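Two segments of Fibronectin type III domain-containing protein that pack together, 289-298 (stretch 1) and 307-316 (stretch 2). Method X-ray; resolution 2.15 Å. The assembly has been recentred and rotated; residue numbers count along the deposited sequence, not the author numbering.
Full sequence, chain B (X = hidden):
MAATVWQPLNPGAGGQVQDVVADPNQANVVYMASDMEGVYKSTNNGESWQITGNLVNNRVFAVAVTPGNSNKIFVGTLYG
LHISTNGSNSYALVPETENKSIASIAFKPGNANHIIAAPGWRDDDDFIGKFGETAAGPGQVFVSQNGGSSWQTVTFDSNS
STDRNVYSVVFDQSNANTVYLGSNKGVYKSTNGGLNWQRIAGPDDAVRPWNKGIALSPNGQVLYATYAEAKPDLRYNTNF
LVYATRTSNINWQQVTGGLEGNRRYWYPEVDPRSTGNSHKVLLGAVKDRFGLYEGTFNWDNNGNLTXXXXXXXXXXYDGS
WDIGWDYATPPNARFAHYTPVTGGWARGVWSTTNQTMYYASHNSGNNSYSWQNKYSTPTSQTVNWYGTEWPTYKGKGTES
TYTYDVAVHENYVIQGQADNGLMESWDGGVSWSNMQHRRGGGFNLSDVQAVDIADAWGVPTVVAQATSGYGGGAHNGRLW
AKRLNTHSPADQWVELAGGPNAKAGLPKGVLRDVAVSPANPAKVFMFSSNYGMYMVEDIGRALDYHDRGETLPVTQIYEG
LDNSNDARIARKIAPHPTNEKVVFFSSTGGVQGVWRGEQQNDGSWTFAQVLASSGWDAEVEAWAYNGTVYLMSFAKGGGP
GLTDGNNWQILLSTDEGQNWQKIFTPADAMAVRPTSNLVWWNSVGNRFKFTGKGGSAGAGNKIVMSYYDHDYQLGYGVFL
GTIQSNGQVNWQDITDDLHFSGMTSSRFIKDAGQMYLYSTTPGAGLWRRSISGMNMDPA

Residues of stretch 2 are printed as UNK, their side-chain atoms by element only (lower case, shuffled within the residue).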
# COMPACT_ATOMS: atom_id res chain seq x y z
N ARG B 289 -19.94 -8.20 38.33
CA ARG B 289 -19.80 -7.00 37.51
C ARG B 289 -21.17 -6.59 36.98
O ARG B 289 -21.70 -7.21 36.05
CB ARG B 289 -18.84 -7.24 36.35
CG ARG B 289 -17.41 -7.52 36.77
CD ARG B 289 -16.46 -7.47 35.58
NE ARG B 289 -15.06 -7.56 36.01
CZ ARG B 289 -14.35 -6.52 36.44
NH1 ARG B 289 -14.89 -5.31 36.49
NH2 ARG B 289 -13.09 -6.70 36.82
N PHE B 290 -21.74 -5.53 37.56
CA PHE B 290 -23.00 -4.98 37.06
C PHE B 290 -23.07 -3.47 37.21
O PHE B 290 -24.13 -2.89 36.95
CB PHE B 290 -24.20 -5.61 37.77
CG PHE B 290 -24.14 -5.54 39.27
CD1 PHE B 290 -24.49 -4.37 39.93
CD2 PHE B 290 -23.73 -6.63 40.01
CE1 PHE B 290 -24.42 -4.30 41.31
CE2 PHE B 290 -23.67 -6.56 41.38
CZ PHE B 290 -24.01 -5.40 42.03
N GLY B 291 -21.99 -2.81 37.62
CA GLY B 291 -22.06 -1.40 37.95
C GLY B 291 -22.43 -1.18 39.41
O GLY B 291 -21.96 -1.90 40.29
N LEU B 292 -23.30 -0.20 39.66
CA LEU B 292 -23.63 0.19 41.03
C LEU B 292 -25.07 0.66 41.09
O LEU B 292 -25.53 1.41 40.23
CB LEU B 292 -22.67 1.28 41.52
CG LEU B 292 -22.84 1.85 42.93
CD1 LEU B 292 -22.72 0.76 43.98
CD2 LEU B 292 -21.80 2.94 43.17
N TYR B 293 -25.79 0.21 42.12
CA TYR B 293 -27.20 0.53 42.30
C TYR B 293 -27.39 1.62 43.35
O TYR B 293 -26.69 1.64 44.37
CB TYR B 293 -28.00 -0.70 42.74
CG TYR B 293 -28.32 -1.70 41.66
CD1 TYR B 293 -29.33 -1.46 40.74
CD2 TYR B 293 -27.65 -2.91 41.59
CE1 TYR B 293 -29.64 -2.39 39.76
CE2 TYR B 293 -27.95 -3.85 40.62
CZ TYR B 293 -28.94 -3.58 39.71
OH TYR B 293 -29.24 -4.51 38.75
N GLU B 294 -28.35 2.50 43.11
CA GLU B 294 -28.90 3.37 44.14
C GLU B 294 -30.40 3.10 44.23
O GLU B 294 -31.10 3.15 43.21
CB GLU B 294 -28.64 4.85 43.86
CG GLU B 294 -29.24 5.77 44.92
CD GLU B 294 -28.76 7.21 44.80
OE1 GLU B 294 -28.88 7.79 43.70
OE2 GLU B 294 -28.27 7.76 45.81
N GLY B 295 -30.88 2.81 45.43
CA GLY B 295 -32.28 2.52 45.66
C GLY B 295 -32.94 3.65 46.43
O GLY B 295 -32.32 4.28 47.29
N THR B 296 -34.21 3.90 46.11
CA THR B 296 -35.01 4.92 46.78
C THR B 296 -36.15 4.23 47.51
O THR B 296 -36.90 3.46 46.91
CB THR B 296 -35.55 5.94 45.78
OG1 THR B 296 -34.48 6.47 45.00
CG2 THR B 296 -36.24 7.09 46.51
N PHE B 297 -36.26 4.50 48.81
CA PHE B 297 -37.28 3.89 49.66
C PHE B 297 -38.12 4.99 50.29
O PHE B 297 -37.60 5.79 51.08
CB PHE B 297 -36.65 3.00 50.73
CG PHE B 297 -35.94 1.79 50.18
CD1 PHE B 297 -34.69 1.91 49.59
CD2 PHE B 297 -36.53 0.54 50.25
CE1 PHE B 297 -34.04 0.81 49.08
CE2 PHE B 297 -35.88 -0.57 49.75
CZ PHE B 297 -34.63 -0.43 49.16
N ASN B 298 -39.40 5.03 49.95
CA ASN B 298 -40.32 6.05 50.44
C ASN B 298 -41.22 5.42 51.51
O ASN B 298 -42.16 4.70 51.19
CB ASN B 298 -41.13 6.64 49.29
CG ASN B 298 -40.25 7.34 48.27
OD1 ASN B 298 -39.35 8.10 48.63
ND2 ASN B 298 -40.51 7.10 46.99
N UNK B 307 -43.40 2.62 48.57
CA UNK B 307 -42.83 2.18 47.30
C UNK B 307 -41.32 2.17 47.42
O UNK B 307 -40.74 2.79 48.33
c UNK B 307 -42.98 4.55 46.40
n UNK B 307 -44.02 5.38 46.35
o UNK B 307 -41.84 4.94 46.64
c UNK B 307 -43.27 3.08 46.14
N UNK B 308 -40.68 1.47 46.50
CA UNK B 308 -39.23 1.50 46.39
C UNK B 308 -38.83 1.11 44.97
O UNK B 308 -39.57 0.38 44.29
c UNK B 308 -38.72 -3.59 46.40
c UNK B 308 -39.67 -1.67 47.47
c UNK B 308 -38.61 -0.89 47.05
c UNK B 308 -39.73 -3.02 47.15
c UNK B 308 -37.65 -2.82 45.99
c UNK B 308 -37.60 -1.48 46.31
c UNK B 308 -38.55 0.57 47.41
N UNK B 309 -37.67 1.59 44.55
CA UNK B 309 -37.13 1.22 43.25
C UNK B 309 -35.61 1.28 43.29
O UNK B 309 -35.03 2.03 44.08
o UNK B 309 -36.72 7.68 42.74
c UNK B 309 -36.37 4.23 41.61
c UNK B 309 -37.99 5.73 43.27
c UNK B 309 -36.95 6.33 42.59
c UNK B 309 -36.14 5.59 41.76
c UNK B 309 -37.66 2.12 42.12
c UNK B 309 -38.21 4.38 43.12
c UNK B 309 -37.41 3.60 42.30
N UNK B 310 -34.98 0.47 42.45
CA UNK B 310 -33.53 0.45 42.30
C UNK B 310 -33.16 1.01 40.93
O UNK B 310 -33.82 0.73 39.93
c UNK B 310 -32.70 -2.05 46.01
c UNK B 310 -32.98 -0.97 42.44
c UNK B 310 -31.04 -0.57 45.08
c UNK B 310 -34.06 -2.38 44.28
c UNK B 310 -30.93 -1.31 47.39
c UNK B 310 -32.06 -2.06 47.26
c UNK B 310 -30.41 -0.57 46.32
n UNK B 310 -33.83 -2.70 45.60
c UNK B 310 -33.10 -1.54 43.82
c UNK B 310 -32.20 -1.32 44.92
N UNK B 311 -32.08 1.79 40.90
CA UNK B 311 -31.61 2.41 39.67
C UNK B 311 -30.10 2.22 39.57
O UNK B 311 -29.38 2.37 40.56
o UNK B 311 -31.20 6.93 37.73
c UNK B 311 -31.95 3.90 39.64
c UNK B 311 -31.25 4.70 38.56
c UNK B 311 -31.52 6.18 38.68
o UNK B 311 -32.06 6.61 39.72
N UNK B 312 -29.63 1.87 38.38
CA UNK B 312 -28.20 1.76 38.13
C UNK B 312 -27.64 3.15 37.90
O UNK B 312 -27.96 3.80 36.90
c UNK B 312 -27.85 -0.63 37.30
n UNK B 312 -26.49 -3.71 35.47
c UNK B 312 -27.04 -1.41 36.28
c UNK B 312 -27.30 -2.90 36.43
c UNK B 312 -27.92 0.84 36.94
N UNK B 313 -26.81 3.63 38.84
CA UNK B 313 -26.16 4.92 38.67
C UNK B 313 -24.80 4.79 38.00
O UNK B 313 -24.17 5.81 37.68
c UNK B 313 -27.41 5.91 40.61
c UNK B 313 -24.70 5.61 42.19
c UNK B 313 -26.03 5.65 40.02
c UNK B 313 -25.19 4.82 40.99
N UNK B 314 -24.34 3.56 37.77
CA UNK B 314 -23.09 3.26 37.09
C UNK B 314 -23.30 1.94 36.37
O UNK B 314 -23.89 1.02 36.93
n UNK B 314 -18.89 3.94 36.10
c UNK B 314 -18.29 3.46 37.24
c UNK B 314 -19.31 3.11 38.14
c UNK B 314 -17.62 2.43 39.70
c UNK B 314 -18.96 2.58 39.39
c UNK B 314 -16.63 2.80 38.78
c UNK B 314 -21.93 3.17 38.08
c UNK B 314 -20.56 3.39 37.50
c UNK B 314 -16.94 3.31 37.55
c UNK B 314 -20.25 3.89 36.26
N UNK B 315 -22.83 1.85 35.12
CA UNK B 315 -23.23 0.72 34.29
C UNK B 315 -22.11 0.40 33.30
O UNK B 315 -21.01 0.95 33.37
c UNK B 315 -24.54 1.03 33.56
o UNK B 315 -24.82 -1.33 33.38
c UNK B 315 -25.38 -0.21 33.31
o UNK B 315 -26.58 -0.06 33.03
N UNK B 316 -22.41 -0.50 32.36
CA UNK B 316 -21.47 -0.92 31.33
C UNK B 316 -20.88 0.29 30.62
O UNK B 316 -21.53 1.32 30.46
c UNK B 316 -22.17 -1.81 30.30
o UNK B 316 -22.96 -2.79 30.93
O HOH W 1 -24.29 -4.03 33.72
O HOH W 2 -31.46 7.66 42.66
O HOH W 3 -38.86 8.82 45.03

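Position 307 has four side-chain atoms: two carbons, the second, bonded to CB, carrying one oxygen and one nitrogen. The oxygen lies 2.6 Å from Asn298 ND2. This is a carboxamide, so the residue is Asn307. Its OD1 accepts a hydrogen bond from Asn298 ND2, while the backbone O of Asn307 accepts one from Asn298 N at 3.1 Å. An amide suits this place because its carbonyl oxygen meets the amide nitrogen of its partner.

Position 308 carries one carbon and then a ring of six carbons with no heteroatom. Its CB lies 3.5 Å from Phe297 CD2, and the two rings are nearly parallel (6°) but slid apart, with centroids 5.3 Å apart. This is Phe308, whose flat hydrocarbon ring packs beside Phe297 with little overlap.

At 309 a similar six-carbon ring bears an oxygen. Chi1 is p, and the end of the side chain comes nearer to stretch 1, with one ring face over Thr296 CB, which is 3.8 Å from the ring centroid in a CH-pi contact. The residue is Tyr309. The hydroxyl suits the partly exposed setting, for Tyr309 OH has a weak hydrogen bond of 3.3 Å with the O of water 3, which also accepts one from Asn298 ND2.

Position 310 has one carbon followed by fused five- and six-membered rings holding eight carbons and one nitrogen. A carbon of the six-membered ring lies 3.4 Å from Gly295 CA, and the edge of Phe297 meets the face of that ring. This indole is Trp310. An ideal CB on Gly295 would be 2.6 Å from Trp310 CE3, a clash, so the indole uses the room left by glycine.

Position 311 shows three carbons, the third carrying two oxygens; its backbone O accepts from Glu294 N at 2.8 Å. It is Glu311. Its length lets the carboxylate reach water 2, whose O is 3.2 Å from Glu311 OE2 and 2.8 Å from Glu294 OE1.

Position 312 is a row of four carbons ending in nitrogen, which lies 2.9 Å from Phe290 O; the last carbon passes 3.4 Å from Tyr293 OH. This is Lys312, whose length carries NZ to a hydrogen bond with Phe290 O.

Position 313 has four carbons forked at the first, one arm two carbons long. The short arm lies 3.6 Å from Glu294 CB, the tip of the long one 4.1 Å from Leu292 CD2. It is Ile313, whose two arms both find partners. The chain turns a corner here.

Position 314 has one carbon, then fused five- and six-membered rings with eight carbons and one nitrogen. Its CB is 4.0 Å from Leu292 CB, which sits at the ring edge. It is Trp314, whose broad apolar ring suits this buried place.

At 315, two carbons, the second with two oxygens, one 4.0 Å from Phe290 O, give Asp315. Its carboxylate suits the place by meeting the ammonium of Lys312, OD1 to NZ 3.6 Å, in a salt bridge. Position 316, one carbon and one oxygen, makes no contact with stretch 1. It is Ser316, small and partly exposed; its N donates to Asp315 OD1 at 2.7 Å.

The contact is an antiparallel strand pair, with a beta bulge between Leu292 and Tyr293 where Leu292 O accepts from Ile313 N and, weakly, from Trp314 N. Backbone hydrogen bonds fix the register. Tyr293, Phe297, Phe308 and Trp310 build a largely aromatic face, joined by Lys312. The other is polar in the middle and at the Asn298–Asn307 end, through Glu294, Thr296, Tyr309 and Glu311, with Leu292 and Trp314 at its other end.

Stretch 2 307-316: NFYWEKIWDS
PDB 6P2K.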